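Local coordinates for protein nucleoporin GLE1 (Saccharomyces cerevisiae, PDB 6B4E) that serves as a nuclear pore component in mRNA export, its C-terminal helical domain interacting with NUP42, DBP5 and GFD1, at residues M156-N161 against E167-Y172; L207-L212 against Q244-Q249; G232-W235 against Q241-Q244; E260-M265 against R275-L280. All coordinates share one frame; numbering follows the deposited sequence.

Interaction 1: residues M156-N161 against E167-Y172; sequences MGWKRN and EDNTSY
W158 lies flat against Y172: the tyrosine ring stacks on the five-membered ring of the indole, centroids 3.7 Å apart and planes within 9° of parallel. Y172, with CG anti to the backbone N (chi1 174°), turns its ring toward the indole, and its CB adds a CH-pi contact, 3.9 Å from the centroid of the six-membered ring. At the edge of that ring N169 OD1 meets W158 CH2 at 3.3 Å. Y172 OH donates to M156 O over 2.6 Å and accepts from a water that in turn accepts from W158 NE1, which ties the polar ends of both rings together. A leucine in place of W158 would probably leave one face of Y172 without its stacking partner and this water without its indole donor. Alongside, K159 N donates to E167 OE2 from above the carboxylate plane (3.0 Å), and E167 N returns a bond to K159 O. S171 OG fixes the other end of that carboxylate, using the anti lone pair of E167 OE1 at 2.8 Å, while R175 forms a salt bridge to OE2. G157, at positive phi, is the C-prime residue of a Schellman motif that ends helix 150-155. D168 is the N-cap of helix 169-188, its OD1 accepting from S171 N. The contact closes the base of the loop joining these helices, and M156 and Y172 also rest on F139 of another loop.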
# COMPACT_ATOMS: atom_id res chain seq x y z
N MET A 156 2.37 -12.65 -7.91
CA MET A 156 2.11 -12.23 -6.54
C MET A 156 3.33 -11.63 -5.86
O MET A 156 3.27 -11.36 -4.65
CB MET A 156 1.56 -13.40 -5.71
CG MET A 156 0.13 -13.83 -6.09
SD MET A 156 -1.06 -12.45 -6.12
CE MET A 156 -1.03 -11.96 -4.40
N GLY A 157 4.44 -11.41 -6.57
CA GLY A 157 5.58 -10.68 -6.05
C GLY A 157 6.64 -11.50 -5.35
O GLY A 157 7.50 -10.92 -4.66
N TRP A 158 6.63 -12.82 -5.51
CA TRP A 158 7.65 -13.66 -4.90
C TRP A 158 8.98 -13.52 -5.61
O TRP A 158 9.04 -13.37 -6.84
CB TRP A 158 7.22 -15.12 -4.94
CG TRP A 158 6.09 -15.47 -4.04
CD1 TRP A 158 4.76 -15.30 -4.27
CD2 TRP A 158 6.20 -16.05 -2.74
NE1 TRP A 158 4.03 -15.74 -3.19
CE2 TRP A 158 4.90 -16.21 -2.24
CE3 TRP A 158 7.28 -16.45 -1.95
CZ2 TRP A 158 4.65 -16.74 -0.99
CZ3 TRP A 158 7.03 -16.98 -0.71
CH2 TRP A 158 5.72 -17.13 -0.24
N LYS A 159 10.06 -13.59 -4.84
CA LYS A 159 11.42 -13.58 -5.37
C LYS A 159 12.02 -14.97 -5.31
O LYS A 159 11.50 -15.88 -4.65
CB LYS A 159 12.29 -12.58 -4.61
CG LYS A 159 11.75 -11.16 -4.65
CD LYS A 159 12.81 -10.08 -4.51
CE LYS A 159 13.36 -10.01 -3.10
NZ LYS A 159 13.96 -8.69 -2.79
N ARG A 160 13.13 -15.13 -6.02
CA ARG A 160 13.90 -16.36 -6.01
C ARG A 160 14.99 -16.31 -4.95
O ARG A 160 15.76 -15.34 -4.88
CB ARG A 160 14.51 -16.61 -7.39
CG ARG A 160 13.46 -17.12 -8.40
CD ARG A 160 12.75 -18.40 -7.90
NE ARG A 160 12.05 -19.11 -8.97
CZ ARG A 160 11.64 -20.38 -8.89
NH1 ARG A 160 11.84 -21.09 -7.79
NH2 ARG A 160 11.01 -20.94 -9.92
N ASN A 161 15.04 -17.34 -4.10
CA ASN A 161 16.21 -17.59 -3.28
C ASN A 161 17.40 -17.99 -4.15
O ASN A 161 18.52 -17.52 -3.93
CB ASN A 161 15.89 -18.67 -2.24
CG ASN A 161 16.98 -18.83 -1.18
OD1 ASN A 161 18.10 -18.33 -1.33
ND2 ASN A 161 16.65 -19.54 -0.11
N GLU A 167 11.85 -17.63 -2.27
CA GLU A 167 12.25 -16.98 -1.03
C GLU A 167 11.38 -17.52 0.10
O GLU A 167 10.23 -17.94 -0.11
CB GLU A 167 12.13 -15.46 -1.15
CG GLU A 167 10.81 -14.88 -0.67
CD GLU A 167 10.65 -13.38 -0.96
OE1 GLU A 167 11.18 -12.54 -0.20
OE2 GLU A 167 9.95 -13.06 -1.93
N ASP A 168 11.94 -17.58 1.30
CA ASP A 168 11.19 -18.23 2.36
C ASP A 168 9.95 -17.41 2.70
O ASP A 168 9.84 -16.22 2.38
CB ASP A 168 12.06 -18.47 3.60
CG ASP A 168 12.77 -17.22 4.10
OD1 ASP A 168 12.10 -16.40 4.75
OD2 ASP A 168 14.00 -17.12 3.89
N ASN A 169 8.98 -18.09 3.30
CA ASN A 169 7.68 -17.48 3.54
C ASN A 169 7.80 -16.25 4.43
O ASN A 169 7.13 -15.24 4.20
CB ASN A 169 6.73 -18.50 4.17
CG ASN A 169 6.21 -19.49 3.15
OD1 ASN A 169 6.54 -19.43 1.98
ND2 ASN A 169 5.38 -20.42 3.61
N THR A 170 8.66 -16.32 5.46
CA THR A 170 8.81 -15.19 6.36
C THR A 170 9.33 -13.96 5.63
O THR A 170 8.85 -12.84 5.85
CB THR A 170 9.74 -15.58 7.51
OG1 THR A 170 9.06 -16.52 8.36
CG2 THR A 170 10.12 -14.36 8.34
N SER A 171 10.30 -14.15 4.75
CA SER A 171 10.86 -13.03 3.99
C SER A 171 9.78 -12.36 3.15
O SER A 171 9.60 -11.14 3.21
CB SER A 171 12.00 -13.55 3.10
OG SER A 171 12.51 -12.55 2.26
N TYR A 172 9.04 -13.15 2.39
CA TYR A 172 7.98 -12.62 1.54
C TYR A 172 6.92 -11.93 2.37
O TYR A 172 6.50 -10.80 2.07
CB TYR A 172 7.38 -13.75 0.72
CG TYR A 172 6.18 -13.35 -0.10
CD1 TYR A 172 6.31 -12.65 -1.30
CD2 TYR A 172 4.90 -13.70 0.31
CE1 TYR A 172 5.18 -12.30 -2.05
CE2 TYR A 172 3.78 -13.37 -0.44
CZ TYR A 172 3.92 -12.67 -1.61
OH TYR A 172 2.78 -12.35 -2.32
O HOH W 1 1.29 -14.89 -2.36

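Interaction 2: residues L207-L212 against Q244-Q249; sequences LSWHIL and QAYGNQ
W209 points the edge of its six-membered ring at the face of Y246, a T-shaped pair with centroids 5.3 Å apart and planes at 73°. The atom that leads is W209 CE3, 3.8 Å from Y246 CD2. CG of W209 is anti to the backbone N (chi1 -177°), which carries the indole from helix 206-216 across to helix 225-264. Y246 takes the other common choice: its CG is anti to the carbonyl carbon, and the ring leans back over its own chain, where A245 CB lies 3.9 Å above the ring plane. Farther out on the indole, W209 CH2 meets the backbone O of Q249 at 3.8 Å and Q249 CB at 4.0 Å. The Q249 contact lies just past a break in the helix. Y246 leaves ideal helical angles, G247 has positive phi, and the helical bonding lapses at N248 and Q249, leaving a weak bond from Q249 N to Y246 O. The chain turns back on itself at G247, so that the two arms of 225-264 run in nearly opposite directions, in an all-helical domain whose family belongs to the TPR clan, and the indole fits against this turn. Q249 bends at chi2 (-70°), folding its amide round to partners elsewhere: its OE1 bonds to K252, and its NE2 to backbone of the chain of another protein. W209 NE1 likewise bonds to backbone of that chain, and Y246 packs on one of its apolar side chains, consistent with the known role of this region in binding partner proteins.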
# COMPACT_ATOMS: atom_id res chain seq x y z
N LEU A 207 -9.36 3.75 -0.71
CA LEU A 207 -8.52 2.68 -1.23
C LEU A 207 -8.26 1.61 -0.18
O LEU A 207 -8.01 0.45 -0.53
CB LEU A 207 -7.20 3.25 -1.74
CG LEU A 207 -7.34 4.31 -2.85
CD1 LEU A 207 -5.97 4.61 -3.43
CD2 LEU A 207 -8.30 3.87 -3.94
N SER A 208 -8.31 1.98 1.11
CA SER A 208 -8.27 0.99 2.18
C SER A 208 -9.55 0.19 2.23
O SER A 208 -9.51 -1.02 2.49
CB SER A 208 -8.04 1.65 3.54
OG SER A 208 -6.66 1.89 3.78
N TRP A 209 -10.71 0.83 2.02
CA TRP A 209 -11.94 0.05 1.90
C TRP A 209 -11.80 -0.99 0.79
O TRP A 209 -12.13 -2.16 1.00
CB TRP A 209 -13.15 0.96 1.64
CG TRP A 209 -14.43 0.18 1.60
CD1 TRP A 209 -14.92 -0.53 0.54
CD2 TRP A 209 -15.40 0.02 2.66
NE1 TRP A 209 -16.09 -1.13 0.87
CE2 TRP A 209 -16.42 -0.82 2.16
CE3 TRP A 209 -15.49 0.49 3.96
CZ2 TRP A 209 -17.51 -1.20 2.92
CZ3 TRP A 209 -16.59 0.11 4.72
CH2 TRP A 209 -17.58 -0.73 4.20
N HIS A 210 -11.24 -0.61 -0.37
CA HIS A 210 -11.12 -1.55 -1.48
C HIS A 210 -10.32 -2.78 -1.09
O HIS A 210 -10.67 -3.91 -1.46
CB HIS A 210 -10.44 -0.92 -2.70
CG HIS A 210 -11.20 0.20 -3.34
ND1 HIS A 210 -12.57 0.29 -3.30
CD2 HIS A 210 -10.77 1.26 -4.06
CE1 HIS A 210 -12.96 1.39 -3.94
NE2 HIS A 210 -11.88 1.98 -4.42
N ILE A 211 -9.22 -2.58 -0.37
CA ILE A 211 -8.36 -3.70 0.00
C ILE A 211 -9.12 -4.70 0.84
O ILE A 211 -9.09 -5.91 0.57
CB ILE A 211 -7.11 -3.20 0.76
CG1 ILE A 211 -6.23 -2.39 -0.18
CG2 ILE A 211 -6.33 -4.39 1.34
CD1 ILE A 211 -5.12 -1.63 0.53
N LEU A 212 -9.78 -4.23 1.90
CA LEU A 212 -10.47 -5.13 2.81
C LEU A 212 -11.63 -5.81 2.12
O LEU A 212 -11.84 -7.02 2.28
CB LEU A 212 -10.94 -4.36 4.06
CG LEU A 212 -9.91 -4.26 5.20
CD1 LEU A 212 -8.64 -3.53 4.77
CD2 LEU A 212 -10.52 -3.59 6.43
N GLN A 244 -12.91 5.98 12.07
CA GLN A 244 -13.32 7.39 12.02
C GLN A 244 -14.02 7.69 10.71
O GLN A 244 -15.02 8.44 10.69
CB GLN A 244 -12.10 8.29 12.18
CG GLN A 244 -11.50 8.20 13.57
CD GLN A 244 -10.15 8.89 13.72
OE1 GLN A 244 -9.53 9.33 12.75
NE2 GLN A 244 -9.67 8.94 14.95
N ALA A 245 -13.53 7.12 9.62
CA ALA A 245 -14.04 7.47 8.30
C ALA A 245 -15.40 6.83 8.05
O ALA A 245 -16.30 7.49 7.51
CB ALA A 245 -13.05 7.03 7.23
N TYR A 246 -15.56 5.55 8.39
CA TYR A 246 -16.75 4.81 7.97
C TYR A 246 -17.55 4.21 9.12
O TYR A 246 -18.51 3.46 8.85
CB TYR A 246 -16.34 3.69 6.99
CG TYR A 246 -15.64 4.17 5.73
CD1 TYR A 246 -16.26 5.01 4.84
CD2 TYR A 246 -14.33 3.76 5.44
CE1 TYR A 246 -15.61 5.45 3.68
CE2 TYR A 246 -13.69 4.19 4.29
CZ TYR A 246 -14.32 5.04 3.42
OH TYR A 246 -13.68 5.47 2.27
N GLY A 247 -17.18 4.47 10.37
CA GLY A 247 -18.03 4.16 11.51
C GLY A 247 -18.55 2.74 11.54
O GLY A 247 -17.77 1.76 11.52
N ASN A 248 -19.88 2.60 11.64
CA ASN A 248 -20.48 1.28 11.78
C ASN A 248 -20.18 0.39 10.58
O ASN A 248 -20.12 -0.83 10.72
CB ASN A 248 -22.01 1.41 11.98
CG ASN A 248 -22.72 1.89 10.74
OD1 ASN A 248 -22.39 2.93 10.16
ND2 ASN A 248 -23.73 1.13 10.33
N GLN A 249 -20.00 0.98 9.39
CA GLN A 249 -19.71 0.18 8.21
C GLN A 249 -18.27 -0.32 8.24
O GLN A 249 -18.00 -1.49 7.94
CB GLN A 249 -20.00 0.98 6.94
CG GLN A 249 -21.40 1.57 6.91
CD GLN A 249 -22.51 0.52 6.73
OE1 GLN A 249 -22.23 -0.67 6.61
NE2 GLN A 249 -23.76 0.97 6.72

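Interaction 3: residues G232-W235 against Q241-Q244; sequences GSWW and QFLQ
F242 presents its ring face to the edge of W234, in a T-shaped pair with centroids 5.1 Å apart and planes at 86°. F242 CB already touches the indole, 3.7 Å from W234 CH2. CG comes next and sits 3.6 Å from W234 CZ2, near the indole plane. The two ortho carbons share that edge: F242 CD1 lies 3.8 Å from W234 CZ2, while F242 CD2 is 3.6 Å from W234 CH2. The indole edge thus presses on the inner part of the face, near CG and offset from the ring centre. Beyond it the tip passes to helix 206-216, where F242 CZ meets W209 CE3 at 3.5 Å and CE2 packs on L212. With CG anti to the backbone N (chi1 173°), W234 sends its indole along its own helix toward F242, eight residues on, and its NE1 bonds to S208. Both rings are buried in the helical core. Helix 169-188 packs against the indole through L180 and A184, helix 206-216 meets both rings, and after the reversal at G247 the second arm of 225-264 sets L254 on W234 and A250 on F242.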
# COMPACT_ATOMS: atom_id res chain seq x y z
N GLY A 232 -3.10 -7.37 9.02
CA GLY A 232 -2.64 -6.97 10.34
C GLY A 232 -1.71 -5.77 10.29
O GLY A 232 -1.79 -4.87 11.13
N SER A 233 -0.81 -5.74 9.29
CA SER A 233 0.01 -4.55 9.10
C SER A 233 -0.87 -3.34 8.80
O SER A 233 -0.61 -2.24 9.30
CB SER A 233 0.98 -4.78 7.94
OG SER A 233 1.86 -5.83 8.27
N TRP A 234 -1.87 -3.53 7.93
CA TRP A 234 -2.83 -2.47 7.64
C TRP A 234 -3.51 -1.99 8.92
O TRP A 234 -3.62 -0.78 9.16
CB TRP A 234 -3.88 -2.97 6.64
CG TRP A 234 -4.97 -1.96 6.45
CD1 TRP A 234 -4.99 -0.95 5.54
CD2 TRP A 234 -6.16 -1.84 7.23
NE1 TRP A 234 -6.13 -0.20 5.70
CE2 TRP A 234 -6.86 -0.72 6.73
CE3 TRP A 234 -6.70 -2.55 8.30
CZ2 TRP A 234 -8.08 -0.32 7.25
CZ3 TRP A 234 -7.92 -2.14 8.82
CH2 TRP A 234 -8.57 -1.04 8.31
N TRP A 235 -3.99 -2.93 9.73
CA TRP A 235 -4.72 -2.60 10.95
C TRP A 235 -3.90 -1.73 11.90
O TRP A 235 -4.38 -0.69 12.37
CB TRP A 235 -5.13 -3.91 11.64
CG TRP A 235 -6.08 -3.85 12.81
CD1 TRP A 235 -5.89 -3.24 14.02
CD2 TRP A 235 -7.35 -4.50 12.88
NE1 TRP A 235 -6.98 -3.47 14.84
CE2 TRP A 235 -7.89 -4.23 14.15
CE3 TRP A 235 -8.09 -5.26 11.98
CZ2 TRP A 235 -9.12 -4.74 14.56
CZ3 TRP A 235 -9.32 -5.75 12.37
CH2 TRP A 235 -9.83 -5.49 13.65
N GLN A 241 -8.25 5.14 12.12
CA GLN A 241 -8.74 6.15 11.20
C GLN A 241 -9.80 5.60 10.26
O GLN A 241 -10.66 6.35 9.79
CB GLN A 241 -7.57 6.73 10.41
CG GLN A 241 -6.59 7.51 11.24
CD GLN A 241 -5.64 6.63 12.03
OE1 GLN A 241 -5.37 5.48 11.68
NE2 GLN A 241 -5.10 7.19 13.11
N PHE A 242 -9.73 4.30 9.95
CA PHE A 242 -10.77 3.66 9.14
C PHE A 242 -12.11 3.71 9.85
O PHE A 242 -13.14 4.02 9.24
CB PHE A 242 -10.34 2.21 8.87
CG PHE A 242 -11.17 1.48 7.84
CD1 PHE A 242 -11.12 1.84 6.50
CD2 PHE A 242 -11.92 0.38 8.20
CE1 PHE A 242 -11.84 1.15 5.56
CE2 PHE A 242 -12.65 -0.32 7.25
CZ PHE A 242 -12.61 0.06 5.93
N LEU A 243 -12.11 3.44 11.15
CA LEU A 243 -13.33 3.57 11.95
C LEU A 243 -13.83 5.01 11.98
O LEU A 243 -15.04 5.25 11.98
CB LEU A 243 -13.07 3.07 13.37
CG LEU A 243 -12.94 1.56 13.49
CD1 LEU A 243 -12.33 1.19 14.82
CD2 LEU A 243 -14.29 0.91 13.36
N GLN A 244 -12.91 5.98 12.07
CA GLN A 244 -13.32 7.39 12.02
C GLN A 244 -14.02 7.69 10.71
O GLN A 244 -15.02 8.44 10.69
CB GLN A 244 -12.10 8.29 12.18
CG GLN A 244 -11.50 8.20 13.57
CD GLN A 244 -10.15 8.89 13.72
OE1 GLN A 244 -9.53 9.33 12.75
NE2 GLN A 244 -9.67 8.94 14.95

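Interaction 4: residues E260-M265 against R275-L280; sequences ELTSRM and RLRILL
R277 NH1 lies between two hydroxyls, 3.0 Å from T262 OG1 and 3.0 Å from S263 OG. The serine oxygen stands at the edge of the guanidinium, near its plane, whereas the threonine oxygen comes in obliquely. The hydrogen bonds of these hydroxyls lie within their own helix: T262 OG1 with G258 O and E259 O, S263 OG with the carboxylate of E259. That same carboxylate makes a salt bridge with R277 NH2, so E259 bridges the serine and the arginine. R277 gets there by starting extended, CG anti to the backbone N, and then bending at chi3 (-65°), which turns the guanidinium toward the facing helix. A methionine in its place would probably leave E259 without its salt-bridge partner and the two hydroxyls without the positive charge between them. On its other branch T262 turns apolar, CG2 packing at 4.1 Å on L276 CD2. The two helical segments run roughly antiparallel, their N-to-C directions at 144° and their axes 9.9 Å apart at closest approach. Together they form an alpha-alpha hairpin, the end of helix 225-264 against helix 271-284. F228, from the start of helix 225-264, packs on L261 and T262, and the chain of another protein touches E260, L261 and R264.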
# COMPACT_ATOMS: atom_id res chain seq x y z
N GLU A 260 -14.71 -13.48 10.94
CA GLU A 260 -15.21 -14.44 9.96
C GLU A 260 -14.10 -15.00 9.09
O GLU A 260 -14.00 -16.21 8.90
CB GLU A 260 -16.30 -13.78 9.11
CG GLU A 260 -17.00 -14.72 8.14
CD GLU A 260 -17.74 -15.87 8.84
OE1 GLU A 260 -18.13 -16.84 8.15
OE2 GLU A 260 -17.95 -15.80 10.08
N LEU A 261 -13.26 -14.13 8.52
CA LEU A 261 -12.21 -14.62 7.63
C LEU A 261 -11.22 -15.51 8.38
O LEU A 261 -10.83 -16.57 7.89
CB LEU A 261 -11.51 -13.42 6.98
CG LEU A 261 -10.49 -13.74 5.88
CD1 LEU A 261 -11.14 -14.48 4.72
CD2 LEU A 261 -9.85 -12.46 5.41
N THR A 262 -10.81 -15.10 9.59
CA THR A 262 -9.90 -15.94 10.37
C THR A 262 -10.57 -17.26 10.76
O THR A 262 -9.92 -18.32 10.74
CB THR A 262 -9.43 -15.20 11.62
OG1 THR A 262 -10.56 -14.84 12.42
CG2 THR A 262 -8.68 -13.96 11.27
N SER A 263 -11.86 -17.23 11.12
CA SER A 263 -12.56 -18.45 11.50
C SER A 263 -12.61 -19.43 10.33
O SER A 263 -12.41 -20.64 10.51
CB SER A 263 -13.99 -18.14 11.97
OG SER A 263 -14.04 -17.70 13.31
N ARG A 264 -12.90 -18.93 9.13
CA ARG A 264 -13.06 -19.81 7.98
C ARG A 264 -11.76 -20.49 7.59
O ARG A 264 -11.81 -21.55 6.96
CB ARG A 264 -13.62 -19.01 6.80
CG ARG A 264 -15.03 -18.50 7.03
CD ARG A 264 -16.05 -19.61 6.97
NE ARG A 264 -16.09 -20.23 5.65
CZ ARG A 264 -16.83 -19.79 4.64
NH1 ARG A 264 -16.80 -20.43 3.48
NH2 ARG A 264 -17.60 -18.73 4.78
N MET A 265 -10.61 -19.90 7.93
CA MET A 265 -9.30 -20.45 7.61
C MET A 265 -8.61 -21.06 8.82
O MET A 265 -7.40 -21.28 8.78
CB MET A 265 -8.39 -19.38 7.00
CG MET A 265 -9.00 -18.57 5.85
SD MET A 265 -9.55 -19.60 4.45
CE MET A 265 -8.02 -20.29 3.91
N ARG A 275 -2.66 -13.43 14.64
CA ARG A 275 -2.39 -12.05 15.05
C ARG A 275 -3.56 -11.13 14.72
O ARG A 275 -3.88 -10.22 15.50
CB ARG A 275 -1.12 -11.52 14.39
CG ARG A 275 -0.64 -10.27 15.12
CD ARG A 275 0.72 -9.84 14.66
NE ARG A 275 0.63 -8.91 13.54
CZ ARG A 275 0.35 -7.62 13.67
NH1 ARG A 275 0.29 -6.85 12.60
NH2 ARG A 275 0.11 -7.10 14.87
N LEU A 276 -4.21 -11.34 13.57
CA LEU A 276 -5.37 -10.51 13.24
C LEU A 276 -6.48 -10.73 14.26
O LEU A 276 -7.17 -9.78 14.65
CB LEU A 276 -5.87 -10.83 11.83
CG LEU A 276 -6.91 -9.86 11.26
CD1 LEU A 276 -6.35 -8.45 11.17
CD2 LEU A 276 -7.39 -10.31 9.87
N ARG A 277 -6.67 -11.97 14.71
CA ARG A 277 -7.69 -12.21 15.72
C ARG A 277 -7.33 -11.51 17.03
O ARG A 277 -8.22 -11.01 17.73
CB ARG A 277 -7.89 -13.71 15.94
CG ARG A 277 -8.82 -14.03 17.10
CD ARG A 277 -9.27 -15.48 17.10
NE ARG A 277 -10.09 -15.81 15.94
CZ ARG A 277 -11.40 -15.59 15.85
NH1 ARG A 277 -12.06 -15.94 14.74
NH2 ARG A 277 -12.06 -15.03 16.86
N ILE A 278 -6.04 -11.46 17.38
CA ILE A 278 -5.62 -10.74 18.59
C ILE A 278 -5.94 -9.25 18.46
O ILE A 278 -6.36 -8.61 19.44
CB ILE A 278 -4.12 -10.98 18.84
CG1 ILE A 278 -3.89 -12.44 19.26
CG2 ILE A 278 -3.57 -9.99 19.86
CD1 ILE A 278 -4.53 -12.83 20.57
N LEU A 279 -5.74 -8.68 17.27
CA LEU A 279 -6.08 -7.27 17.03
C LEU A 279 -7.58 -7.05 17.15
O LEU A 279 -8.04 -6.06 17.76
CB LEU A 279 -5.59 -6.82 15.66
CG LEU A 279 -4.07 -6.75 15.50
CD1 LEU A 279 -3.64 -6.52 14.09
CD2 LEU A 279 -3.45 -5.65 16.38
N LEU A 280 -8.38 -7.96 16.57
CA LEU A 280 -9.83 -7.87 16.74
C LEU A 280 -10.18 -7.87 18.22
O LEU A 280 -11.00 -7.06 18.68
CB LEU A 280 -10.52 -9.05 16.04
CG LEU A 280 -12.02 -9.23 16.34
CD1 LEU A 280 -12.85 -8.44 15.39
CD2 LEU A 280 -12.45 -10.70 16.33

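Interaction 1 comes first along the chain and stands apart, its centre 23 to 29 Å from the others, at the start of helix 169-188. Interaction 2 opens next, on helix 206-216; it and interaction 3 both end around Q244, before interaction 4. All three use helix 225-264. Interactions 2 and 3, centres 8 Å apart, form one continuous aromatic cluster, joined by a probable hydrogen bond from W234 NE1 to S208 OG. Interaction 4, about 15 Å from interaction 3 between centres, meets it where W235 packs on L276. The two arms of 225-264, folded back at G247, thus link helices 206-216 and 271-284, and the chain of another protein reaches interactions 2 and 4.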